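PDB 1TZ7: 4-alpha-glucanotransferase, which belongs to the amylomaltase (disproportionating enzyme, D-enzyme) family and is built around an eight-stranded parallel beta/alpha barrel. Local coordinates for residues Q456-L461 and W479-K484; V376-F381 and Y400-D405; S80-A85 and S235-T240; L227-S232 and R287-R292. All coordinates share one frame; numbering follows the deposited sequence.

Contact 1. Residues Q456-L461 and W479-K484; sequences QMQDLL and WRWRIK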
# COMPACT_ATOMS: atom_id res chain seq x y z
N GLN A 456 -0.44 -14.05 -4.42
CA GLN A 456 0.82 -13.31 -4.34
C GLN A 456 1.76 -13.81 -5.43
O GLN A 456 1.87 -15.01 -5.66
CB GLN A 456 1.48 -13.43 -2.95
CG GLN A 456 2.40 -12.24 -2.64
CD GLN A 456 3.11 -12.34 -1.29
OE1 GLN A 456 3.79 -11.40 -0.87
NE2 GLN A 456 2.96 -13.48 -0.61
N MET A 457 2.44 -12.89 -6.09
CA MET A 457 3.25 -13.22 -7.27
C MET A 457 4.28 -14.29 -6.93
O MET A 457 4.54 -15.18 -7.72
CB MET A 457 3.94 -11.97 -7.82
CG MET A 457 4.68 -12.21 -9.13
SD MET A 457 3.56 -12.63 -10.49
CE MET A 457 4.65 -12.43 -11.89
N GLN A 458 4.87 -14.18 -5.73
CA GLN A 458 5.90 -15.13 -5.28
C GLN A 458 5.38 -16.57 -5.25
O GLN A 458 6.14 -17.52 -5.46
CB GLN A 458 6.41 -14.74 -3.88
CG GLN A 458 7.22 -13.45 -3.84
CD GLN A 458 6.39 -12.25 -3.44
OE1 GLN A 458 5.29 -12.05 -3.94
NE2 GLN A 458 6.91 -11.45 -2.52
N ASP A 459 4.09 -16.73 -4.97
CA ASP A 459 3.45 -18.05 -4.96
C ASP A 459 3.27 -18.58 -6.38
O ASP A 459 3.48 -19.77 -6.64
CB ASP A 459 2.10 -17.99 -4.24
CG ASP A 459 2.23 -17.66 -2.77
OD1 ASP A 459 3.33 -17.85 -2.20
OD2 ASP A 459 1.28 -17.20 -2.09
N LEU A 460 2.87 -17.70 -7.29
CA LEU A 460 2.77 -18.04 -8.70
C LEU A 460 4.12 -18.55 -9.23
O LEU A 460 4.17 -19.46 -10.05
CB LEU A 460 2.33 -16.82 -9.52
CG LEU A 460 1.36 -17.05 -10.68
CD1 LEU A 460 1.36 -15.84 -11.61
CD2 LEU A 460 1.70 -18.31 -11.46
N LEU A 461 5.20 -17.95 -8.74
CA LEU A 461 6.55 -18.28 -9.20
C LEU A 461 7.19 -19.38 -8.35
O LEU A 461 8.33 -19.78 -8.59
CB LEU A 461 7.43 -17.03 -9.18
CG LEU A 461 6.97 -15.89 -10.10
CD1 LEU A 461 7.83 -14.65 -9.91
CD2 LEU A 461 6.99 -16.33 -11.56
N TRP A 479 10.86 -4.98 1.65
CA TRP A 479 10.33 -4.27 0.48
C TRP A 479 11.29 -4.30 -0.70
O TRP A 479 11.19 -3.48 -1.62
CB TRP A 479 9.99 -2.81 0.84
CG TRP A 479 9.35 -2.67 2.18
CD1 TRP A 479 9.92 -2.14 3.30
CD2 TRP A 479 8.04 -3.08 2.55
NE1 TRP A 479 9.03 -2.19 4.34
CE2 TRP A 479 7.86 -2.76 3.91
CE3 TRP A 479 6.97 -3.68 1.86
CZ2 TRP A 479 6.68 -3.02 4.60
CZ3 TRP A 479 5.80 -3.93 2.55
CH2 TRP A 479 5.66 -3.60 3.90
N ARG A 480 12.20 -5.26 -0.69
CA ARG A 480 13.28 -5.29 -1.65
C ARG A 480 13.06 -6.33 -2.78
O ARG A 480 13.69 -6.24 -3.82
CB ARG A 480 14.62 -5.55 -0.94
CG ARG A 480 14.94 -4.49 0.17
CD ARG A 480 16.42 -4.39 0.54
NE ARG A 480 17.09 -3.42 -0.24
CZ ARG A 480 17.69 -2.29 0.17
NH1 ARG A 480 18.28 -1.61 -0.76
NH2 ARG A 480 17.64 -1.80 1.42
N TRP A 481 12.16 -7.29 -2.57
CA TRP A 481 12.03 -8.40 -3.53
C TRP A 481 11.57 -7.90 -4.88
O TRP A 481 10.66 -7.09 -4.98
CB TRP A 481 11.05 -9.46 -3.05
CG TRP A 481 10.86 -10.54 -4.10
CD1 TRP A 481 11.74 -11.54 -4.41
CD2 TRP A 481 9.75 -10.69 -4.99
NE1 TRP A 481 11.24 -12.32 -5.43
CE2 TRP A 481 10.02 -11.82 -5.81
CE3 TRP A 481 8.55 -10.00 -5.19
CZ2 TRP A 481 9.13 -12.26 -6.79
CZ3 TRP A 481 7.68 -10.44 -6.16
CH2 TRP A 481 7.98 -11.56 -6.95
N ARG A 482 12.21 -8.41 -5.93
CA ARG A 482 11.78 -8.15 -7.30
C ARG A 482 11.73 -9.44 -8.11
O ARG A 482 12.46 -10.39 -7.83
CB ARG A 482 12.75 -7.17 -7.98
CG ARG A 482 12.86 -5.82 -7.31
CD ARG A 482 13.09 -4.67 -8.27
NE ARG A 482 14.39 -4.75 -8.93
CZ ARG A 482 14.64 -4.31 -10.17
NH1 ARG A 482 15.85 -4.43 -10.67
NH2 ARG A 482 13.67 -3.76 -10.90
N ILE A 483 10.86 -9.46 -9.10
CA ILE A 483 10.88 -10.49 -10.13
C ILE A 483 12.22 -10.47 -10.84
O ILE A 483 12.69 -9.41 -11.27
CB ILE A 483 9.73 -10.24 -11.16
CG1 ILE A 483 8.37 -10.39 -10.48
CG2 ILE A 483 9.85 -11.20 -12.33
CD1 ILE A 483 7.22 -9.71 -11.24
N LYS A 484 12.84 -11.65 -10.96
CA LYS A 484 14.13 -11.80 -11.65
C LYS A 484 14.03 -12.74 -12.87
O LYS A 484 14.98 -12.88 -13.63
CB LYS A 484 15.20 -12.34 -10.69
CG LYS A 484 15.49 -11.43 -9.50
CD LYS A 484 16.34 -12.16 -8.44
CE LYS A 484 16.08 -11.61 -7.05
NZ LYS A 484 14.74 -11.99 -6.53

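Contact 2. Residues V376-F381 and Y400-D405; sequences VIEFAF and YTSTHD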
# COMPACT_ATOMS: atom_id res chain seq x y z
N VAL A 376 -6.74 -15.68 4.34
CA VAL A 376 -5.43 -16.10 3.86
C VAL A 376 -5.26 -17.58 4.13
O VAL A 376 -5.32 -18.02 5.27
CB VAL A 376 -4.28 -15.31 4.57
CG1 VAL A 376 -2.93 -15.62 3.93
CG2 VAL A 376 -4.56 -13.81 4.52
N ILE A 377 -5.07 -18.36 3.08
CA ILE A 377 -5.06 -19.82 3.21
C ILE A 377 -3.85 -20.31 4.00
O ILE A 377 -3.86 -21.42 4.55
CB ILE A 377 -5.13 -20.51 1.83
CG1 ILE A 377 -5.55 -21.97 1.99
CG2 ILE A 377 -3.78 -20.41 1.12
CD1 ILE A 377 -6.14 -22.55 0.75
N GLU A 378 -2.81 -19.48 4.07
CA GLU A 378 -1.63 -19.78 4.90
C GLU A 378 -1.98 -19.89 6.40
O GLU A 378 -1.27 -20.55 7.16
CB GLU A 378 -0.56 -18.71 4.69
CG GLU A 378 0.81 -19.12 5.17
CD GLU A 378 1.89 -18.14 4.77
OE1 GLU A 378 2.48 -17.52 5.67
OE2 GLU A 378 2.14 -17.99 3.55
N PHE A 379 -3.07 -19.24 6.81
CA PHE A 379 -3.54 -19.27 8.21
C PHE A 379 -4.53 -20.42 8.48
O PHE A 379 -5.10 -20.52 9.56
CB PHE A 379 -4.22 -17.94 8.58
CG PHE A 379 -3.29 -16.74 8.60
CD1 PHE A 379 -3.81 -15.45 8.52
CD2 PHE A 379 -1.91 -16.90 8.72
CE1 PHE A 379 -2.97 -14.35 8.54
CE2 PHE A 379 -1.07 -15.79 8.74
CZ PHE A 379 -1.60 -14.52 8.65
N ALA A 380 -4.75 -21.29 7.48
CA ALA A 380 -5.92 -22.18 7.49
C ALA A 380 -5.68 -23.50 8.26
O ALA A 380 -6.64 -24.20 8.60
CB ALA A 380 -6.37 -22.48 6.07
N PHE A 381 -4.42 -23.82 8.53
CA PHE A 381 -4.06 -25.18 8.96
C PHE A 381 -3.41 -25.22 10.35
O PHE A 381 -2.74 -26.19 10.70
CB PHE A 381 -3.17 -25.82 7.91
CG PHE A 381 -3.75 -25.80 6.54
CD1 PHE A 381 -3.33 -24.86 5.60
CD2 PHE A 381 -4.75 -26.69 6.19
CE1 PHE A 381 -3.89 -24.83 4.34
CE2 PHE A 381 -5.31 -26.66 4.92
CZ PHE A 381 -4.88 -25.73 4.00
N TYR A 400 -6.64 -14.64 -0.10
CA TYR A 400 -5.23 -14.61 -0.53
C TYR A 400 -4.59 -15.98 -0.33
O TYR A 400 -4.95 -16.70 0.59
CB TYR A 400 -4.46 -13.57 0.29
CG TYR A 400 -4.94 -12.15 0.08
CD1 TYR A 400 -6.02 -11.65 0.80
CD2 TYR A 400 -4.33 -11.32 -0.85
CE1 TYR A 400 -6.47 -10.35 0.61
CE2 TYR A 400 -4.77 -10.01 -1.05
CZ TYR A 400 -5.84 -9.54 -0.32
OH TYR A 400 -6.28 -8.24 -0.53
N THR A 401 -3.63 -16.32 -1.19
CA THR A 401 -2.71 -17.41 -0.88
C THR A 401 -1.80 -16.98 0.25
O THR A 401 -1.69 -17.66 1.27
CB THR A 401 -1.86 -17.79 -2.13
OG1 THR A 401 -1.20 -16.64 -2.66
CG2 THR A 401 -2.74 -18.28 -3.28
N SER A 402 -1.16 -15.84 0.07
CA SER A 402 -0.39 -15.20 1.12
C SER A 402 -0.31 -13.70 0.85
O SER A 402 -0.78 -13.22 -0.19
CB SER A 402 1.01 -15.82 1.22
OG SER A 402 1.72 -15.69 0.00
N THR A 403 0.28 -12.96 1.78
CA THR A 403 0.41 -11.51 1.63
C THR A 403 1.84 -11.07 1.79
O THR A 403 2.73 -11.87 2.09
CB THR A 403 -0.47 -10.76 2.67
OG1 THR A 403 0.08 -10.92 3.98
CG2 THR A 403 -1.88 -11.38 2.76
N HIS A 404 2.06 -9.78 1.60
CA HIS A 404 3.38 -9.21 1.66
C HIS A 404 3.97 -9.19 3.08
O HIS A 404 5.17 -9.00 3.25
CB HIS A 404 3.33 -7.81 1.10
CG HIS A 404 2.50 -6.86 1.90
ND1 HIS A 404 1.17 -7.05 2.21
CD2 HIS A 404 2.82 -5.70 2.44
CE1 HIS A 404 0.74 -6.02 2.92
NE2 HIS A 404 1.72 -5.20 3.07
N ASP A 405 3.13 -9.38 4.09
CA ASP A 405 3.60 -9.47 5.49
C ASP A 405 3.99 -10.90 5.87
O ASP A 405 4.43 -11.16 6.98
CB ASP A 405 2.52 -8.97 6.45
CG ASP A 405 2.33 -7.48 6.38
OD1 ASP A 405 3.34 -6.75 6.33
OD2 ASP A 405 1.20 -6.94 6.39

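Contact 3. Residues S80-A85 and S235-T240; sequences SNSLFA and SADVWT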
# COMPACT_ATOMS: atom_id res chain seq x y z
N SER A 80 5.27 7.04 5.46
CA SER A 80 5.60 8.01 4.43
C SER A 80 5.41 9.43 4.95
O SER A 80 4.64 9.65 5.89
CB SER A 80 4.70 7.79 3.20
OG SER A 80 4.98 8.73 2.18
N ASN A 81 6.09 10.38 4.34
CA ASN A 81 5.87 11.79 4.66
C ASN A 81 4.62 12.39 3.95
O ASN A 81 4.40 13.59 4.01
CB ASN A 81 7.13 12.64 4.37
CG ASN A 81 7.60 12.53 2.91
OD1 ASN A 81 6.82 12.23 2.01
ND2 ASN A 81 8.89 12.78 2.69
N SER A 82 3.83 11.53 3.29
CA SER A 82 2.55 11.97 2.70
C SER A 82 1.67 10.78 2.33
O SER A 82 2.11 9.85 1.66
CB SER A 82 2.80 12.82 1.47
OG SER A 82 1.58 13.22 0.87
N LEU A 83 0.40 10.83 2.75
CA LEU A 83 -0.58 9.80 2.40
C LEU A 83 -1.21 10.08 1.04
O LEU A 83 -2.01 9.28 0.54
CB LEU A 83 -1.69 9.73 3.47
CG LEU A 83 -1.23 9.33 4.87
CD1 LEU A 83 -2.36 9.53 5.88
CD2 LEU A 83 -0.74 7.88 4.88
N PHE A 84 -0.85 11.20 0.43
CA PHE A 84 -1.46 11.63 -0.82
C PHE A 84 -0.48 11.53 -2.00
O PHE A 84 -0.86 11.16 -3.11
CB PHE A 84 -1.97 13.07 -0.69
CG PHE A 84 -3.21 13.19 0.15
CD1 PHE A 84 -3.12 13.19 1.54
CD2 PHE A 84 -4.46 13.31 -0.44
CE1 PHE A 84 -4.27 13.30 2.33
CE2 PHE A 84 -5.61 13.42 0.35
CZ PHE A 84 -5.51 13.41 1.73
N ALA A 85 0.78 11.86 -1.75
CA ALA A 85 1.77 11.98 -2.82
C ALA A 85 2.15 10.61 -3.39
O ALA A 85 1.92 9.58 -2.77
CB ALA A 85 3.00 12.70 -2.31
N SER A 235 5.28 13.85 8.64
CA SER A 235 4.56 13.92 7.37
C SER A 235 3.90 15.29 7.18
O SER A 235 3.62 16.00 8.15
CB SER A 235 3.50 12.81 7.28
OG SER A 235 2.43 13.05 8.18
N ALA A 236 3.67 15.65 5.93
CA ALA A 236 2.91 16.85 5.59
C ALA A 236 1.49 16.78 6.17
O ALA A 236 0.88 17.80 6.43
CB ALA A 236 2.85 17.03 4.09
N ASP A 237 0.99 15.57 6.37
CA ASP A 237 -0.40 15.37 6.81
C ASP A 237 -0.61 15.81 8.26
O ASP A 237 -1.59 16.47 8.57
CB ASP A 237 -0.80 13.91 6.65
CG ASP A 237 -0.58 13.40 5.25
OD1 ASP A 237 0.24 12.48 5.08
OD2 ASP A 237 -1.17 13.87 4.26
N VAL A 238 0.31 15.43 9.14
CA VAL A 238 0.24 15.85 10.54
C VAL A 238 0.54 17.34 10.65
O VAL A 238 -0.12 18.06 11.39
CB VAL A 238 1.24 15.05 11.43
CG1 VAL A 238 1.14 15.49 12.87
CG2 VAL A 238 0.98 13.54 11.31
N TRP A 239 1.53 17.79 9.89
CA TRP A 239 1.87 19.21 9.80
C TRP A 239 0.64 20.07 9.44
O TRP A 239 0.40 21.10 10.06
CB TRP A 239 2.97 19.42 8.77
CG TRP A 239 3.41 20.84 8.61
CD1 TRP A 239 3.77 21.70 9.61
CD2 TRP A 239 3.52 21.58 7.39
NE1 TRP A 239 4.11 22.92 9.08
CE2 TRP A 239 3.96 22.87 7.72
CE3 TRP A 239 3.29 21.27 6.04
CZ2 TRP A 239 4.17 23.86 6.75
CZ3 TRP A 239 3.50 22.25 5.09
CH2 TRP A 239 3.94 23.53 5.45
N THR A 240 -0.13 19.63 8.45
CA THR A 240 -1.26 20.44 7.93
C THR A 240 -2.50 20.32 8.81
O THR A 240 -3.30 21.25 8.88
CB THR A 240 -1.63 20.05 6.47
OG1 THR A 240 -1.41 18.65 6.26
CG2 THR A 240 -0.72 20.72 5.49
O HOH W 1 0.38 14.85 2.19

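Contact 4. Residues L227-S232 and R287-R292; sequences LPMYPS and RWWIRR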
# COMPACT_ATOMS: atom_id res chain seq x y z
N LEU A 227 -4.57 1.67 1.68
CA LEU A 227 -4.62 2.88 2.51
C LEU A 227 -4.15 2.56 3.91
O LEU A 227 -4.87 1.91 4.67
CB LEU A 227 -6.05 3.43 2.57
CG LEU A 227 -6.37 4.55 1.59
CD1 LEU A 227 -6.49 4.00 0.19
CD2 LEU A 227 -7.66 5.26 2.01
N PRO A 228 -2.95 3.00 4.27
CA PRO A 228 -2.47 2.87 5.64
C PRO A 228 -3.40 3.57 6.62
O PRO A 228 -3.94 4.61 6.28
CB PRO A 228 -1.10 3.56 5.60
CG PRO A 228 -0.71 3.57 4.17
CD PRO A 228 -1.97 3.67 3.40
N MET A 229 -3.58 3.00 7.80
CA MET A 229 -4.44 3.60 8.81
C MET A 229 -3.94 4.99 9.17
O MET A 229 -4.71 5.94 9.24
CB MET A 229 -4.49 2.73 10.06
CG MET A 229 -5.18 3.37 11.28
SD MET A 229 -6.90 3.86 10.97
CE MET A 229 -7.70 2.27 10.91
N TYR A 230 -2.63 5.09 9.38
CA TYR A 230 -2.00 6.25 10.01
C TYR A 230 -0.92 6.83 9.09
O TYR A 230 -0.25 6.09 8.37
CB TYR A 230 -1.32 5.84 11.31
CG TYR A 230 -2.25 5.46 12.45
CD1 TYR A 230 -2.19 4.19 13.02
CD2 TYR A 230 -3.15 6.37 12.97
CE1 TYR A 230 -3.03 3.83 14.07
CE2 TYR A 230 -3.98 6.03 14.02
CZ TYR A 230 -3.92 4.76 14.57
OH TYR A 230 -4.74 4.42 15.61
N PRO A 231 -0.73 8.15 9.13
CA PRO A 231 0.48 8.76 8.59
C PRO A 231 1.62 8.63 9.58
O PRO A 231 1.37 8.32 10.75
CB PRO A 231 0.08 10.23 8.43
CG PRO A 231 -0.90 10.46 9.53
CD PRO A 231 -1.64 9.15 9.71
N SER A 232 2.84 8.87 9.13
CA SER A 232 3.96 9.02 10.06
C SER A 232 3.88 10.39 10.74
O SER A 232 3.28 11.32 10.20
CB SER A 232 5.30 8.87 9.33
OG SER A 232 5.48 9.90 8.38
N ARG A 287 -14.25 15.02 7.02
CA ARG A 287 -13.97 15.52 5.67
C ARG A 287 -12.53 15.22 5.21
O ARG A 287 -12.26 15.13 4.03
CB ARG A 287 -14.29 17.02 5.54
CG ARG A 287 -13.43 17.97 6.42
CD ARG A 287 -13.85 19.48 6.32
NE ARG A 287 -15.25 19.60 6.35
CZ ARG A 287 -16.03 19.96 7.37
NH1 ARG A 287 -15.58 20.43 8.54
NH2 ARG A 287 -17.31 19.92 7.14
N TRP A 288 -11.62 15.06 6.17
CA TRP A 288 -10.24 14.65 5.85
C TRP A 288 -10.22 13.22 5.32
O TRP A 288 -9.56 12.93 4.33
CB TRP A 288 -9.35 14.77 7.09
CG TRP A 288 -7.92 14.43 6.83
CD1 TRP A 288 -6.99 15.23 6.24
CD2 TRP A 288 -7.25 13.21 7.17
NE1 TRP A 288 -5.77 14.59 6.18
CE2 TRP A 288 -5.91 13.34 6.74
CE3 TRP A 288 -7.64 12.02 7.78
CZ2 TRP A 288 -4.96 12.33 6.92
CZ3 TRP A 288 -6.70 11.01 7.95
CH2 TRP A 288 -5.38 11.17 7.52
N TRP A 289 -10.96 12.34 5.98
CA TRP A 289 -11.06 10.95 5.54
C TRP A 289 -11.77 10.85 4.19
O TRP A 289 -11.40 10.05 3.34
CB TRP A 289 -11.77 10.10 6.59
CG TRP A 289 -10.82 9.43 7.53
CD1 TRP A 289 -10.56 9.77 8.82
CD2 TRP A 289 -9.99 8.31 7.23
NE1 TRP A 289 -9.62 8.93 9.35
CE2 TRP A 289 -9.25 8.02 8.40
CE3 TRP A 289 -9.79 7.51 6.10
CZ2 TRP A 289 -8.33 6.97 8.46
CZ3 TRP A 289 -8.87 6.46 6.17
CH2 TRP A 289 -8.16 6.21 7.34
N ILE A 290 -12.80 11.67 4.01
CA ILE A 290 -13.49 11.74 2.73
C ILE A 290 -12.53 12.17 1.61
O ILE A 290 -12.54 11.60 0.53
CB ILE A 290 -14.68 12.72 2.82
CG1 ILE A 290 -15.81 12.09 3.63
CG2 ILE A 290 -15.17 13.11 1.41
CD1 ILE A 290 -16.82 13.09 4.15
N ARG A 291 -11.70 13.17 1.89
CA ARG A 291 -10.72 13.65 0.91
C ARG A 291 -9.68 12.56 0.60
O ARG A 291 -9.24 12.44 -0.54
CB ARG A 291 -10.03 14.92 1.41
CG ARG A 291 -10.87 16.20 1.22
CD ARG A 291 -10.04 17.47 1.09
NE ARG A 291 -9.14 17.66 2.23
CZ ARG A 291 -9.51 18.16 3.41
NH1 ARG A 291 -8.62 18.30 4.38
NH2 ARG A 291 -10.78 18.53 3.62
N ARG A 292 -9.30 11.78 1.61
CA ARG A 292 -8.38 10.65 1.41
C ARG A 292 -8.96 9.64 0.43
O ARG A 292 -8.26 9.14 -0.44
CB ARG A 292 -8.12 9.93 2.74
CG ARG A 292 -6.98 10.47 3.53
CD ARG A 292 -6.46 9.51 4.58
NE ARG A 292 -5.60 8.47 4.02
CZ ARG A 292 -5.15 7.42 4.69
NH1 ARG A 292 -4.36 6.54 4.09
NH2 ARG A 292 -5.48 7.25 5.97

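Contact 1. Residues Q456-L461 and W479-K484
Gln458 lies flat on the indole of Trp481. Its CG stands over the six-membered ring, 3.6 Å from the ring centroid and only 5° off the normal, a CH-pi contact. A bend at chi2 (97°) lays the amide along the same face, its plane 4° from that of the ring, with Gln458 CD 3.5 Å from Trp481 CZ3. Gln458 NE2 also bonds to the backbone oxygen of Ala467, which fixes the rotation of the stacked amide. At the edge of the indole, near its plane, two aliphatic groups close the tight part of the contact: Met457 CG is 4.0 Å from Trp481 CH2, and Leu461 CD1 is 4.1 Å from Trp481 CZ2. The Met457 chain crosses the indole at about a right angle, and its CE reaches Ile483 CD1 at 3.8 Å. Packing is thinner between Leu461 CD1 and Ile483 CG1, 4.3 Å apart. Beyond Ile483 the chain comes to solvent at the exposed Lys484, whose NZ curls back to Arg482 O (3.1 Å) and takes no part in the interface. The five touching residues are all buried. Helix 457-460, with Gln456 at its N-cap position, directly follows strand 452-456; here a long loop folds back over the short helix that follows the eighth strand of a (beta/alpha)8 barrel.

Contact 2. Residues V376-F381 and Y400-D405
Val376 and Tyr400 form a parallel beta bridge, CA to CA 4.6 Å, closed by Ile377 N donating to Tyr400 O at 3.0 Å in a nearly straight bond (164° at the hydrogen). The same carbonyl takes a CA-H...O contact from Val376 CA at 3.4 Å, so one oxygen meets two successive residues of the opposite segment. Just past the bridge the 376-381 backbone winds into a 3-10 turn, with Phe379 N bonded to Val376 O, while 400-405 runs on without regular structure. The two methyls of Val376 divide the side-chain work. With chi1 at -172°, CG1 is anti to the backbone N and rests against the backbone of Thr401 and Ser402, 3.6 Å from Thr401 O. CG2 goes the other way and meets Thr403 CG2 at 4.0 Å, the two side chains crossing at about a right angle. Ile377 adds its CG2 methyl, 3.5 Å from Thr401 O. Glu378, extended beyond CG, brings OE2 to within 3.4 Å of Ser402 CB, whereas the Ser402 hydroxyl has its partner in Asp459. Strand 397-400 lies between 373-376 and 452-456 in the barrel sheet, Thr401 continuing the backbone bonding toward Ile454. Tyr400 OH reaches across to Gln62 of strand 60-62, Ile377 packs outward on helix 437-447, and Glu378 meets Ile409 and Trp412 of helix 409-414.

Contact 3. Residues S80-A85 and S235-T240
Asp237, in the first turn of helix 236-240, reaches into the loop 80-85 with both carboxylate oxygens. Its CB points toward that loop, and chi1 of -54° sets CG beside the backbone N of Asp237, where the carboxylate can span three successive loop residues. CG itself packs 4.1 Å from Leu83 CG. OD1 uses its syn lone pair to accept from Leu83 N at 2.9 Å, and it also lies 3.4 Å from Ser82 CA. OD2 meets the edge of the Phe84 ring, 3.4 Å from Phe84 CD1, with ring and carboxylate planes 43° apart. A water donates to Asp237 OD2 at 2.8 Å; its approach to Ser82 OG is too short to be trusted. The other crossing bond belongs to the backbones: Ala236 N donates to Asn81 O at 2.9 Å, coming from above the carbonyl plane, 36° out of it. Ser235, at the N-cap, presses its CB against the Asn81 carbonyl, while its OG is bonded to Ser232 O and accepts a weak capping bond from Val238 N. Two serines brace the loop from within. Ser80 OG, bonded also to Pro68 O, accepts from Ser82 N in an ST turn, and Ser82 OG accepts from both Phe84 N and Ala85 N. The chemistry is thus an exchange of backbone and side-chain bonds at a helix start: the loop satisfies one of the first helical N-H groups, and the helix returns a buried carboxylate, whose ionised form the Leu83 N-H and the partial positive charge of the helix start would be expected to favour.

Contact 4. Residues L227-S232 and R287-R292
A beta-alpha-beta crossover of the (beta/alpha)8 barrel, with a long excursion between its first strand and its helix, brings Leu227 and Pro228, at the end of strand 222-227, against Arg292 of helix 287-297, the helix that precedes the adjacent parallel strand 302-305. The Leu227 side chain runs antiparallel to that of Arg292 and lies over one guanidinium face, its CD2 3.9 Å above the plane and its CG 3.8 Å from Arg292 NH1. Further back along the arginine, Arg292 CD packs over faces of Trp288 and Trp289. Met229 makes a Met-aromatic contact with Trp289: SD lies oblique to the indole, 5.5 Å from the centroid of its six-membered ring and 4.2 Å from Trp289 CZ2. Met229 O, near the guanidinium plane at 3.6 Å from Arg292 NH2, is bonded instead to the hydroxyl of Tyr276. A bend at chi3 (79°) turns the guanidinium toward the loop, where it grips a single buried carbonyl end-on. Pro228 O accepts from Arg292 NH1 at 2.9 Å and from Arg292 NH2 at 3.1 Å, lying only 1° out of the guanidinium plane.

How the contacts relate
The four contacts form two touching pairs within one chain. Contacts 1 and 2, with centres about 15 Å apart, meet through Asp459, whose OD2 lies 2.6 Å from both Thr401 OG1 and Ser402 OG, tying together the segments that follow the seventh and eighth strands. Contacts 3 and 4 are nearer still, centres about 9 Å apart, and their segments alternate along the chain. Ser80 O is 2.6 Å from Ser232 OG, a probable hydrogen bond, and Leu83 CD1 packs 3.7 Å from Arg292 CZ. Between the pairs nothing touches: centres are about 26 to 31 Å apart, and contact 1 lies across the chain's centre from contacts 3 and 4.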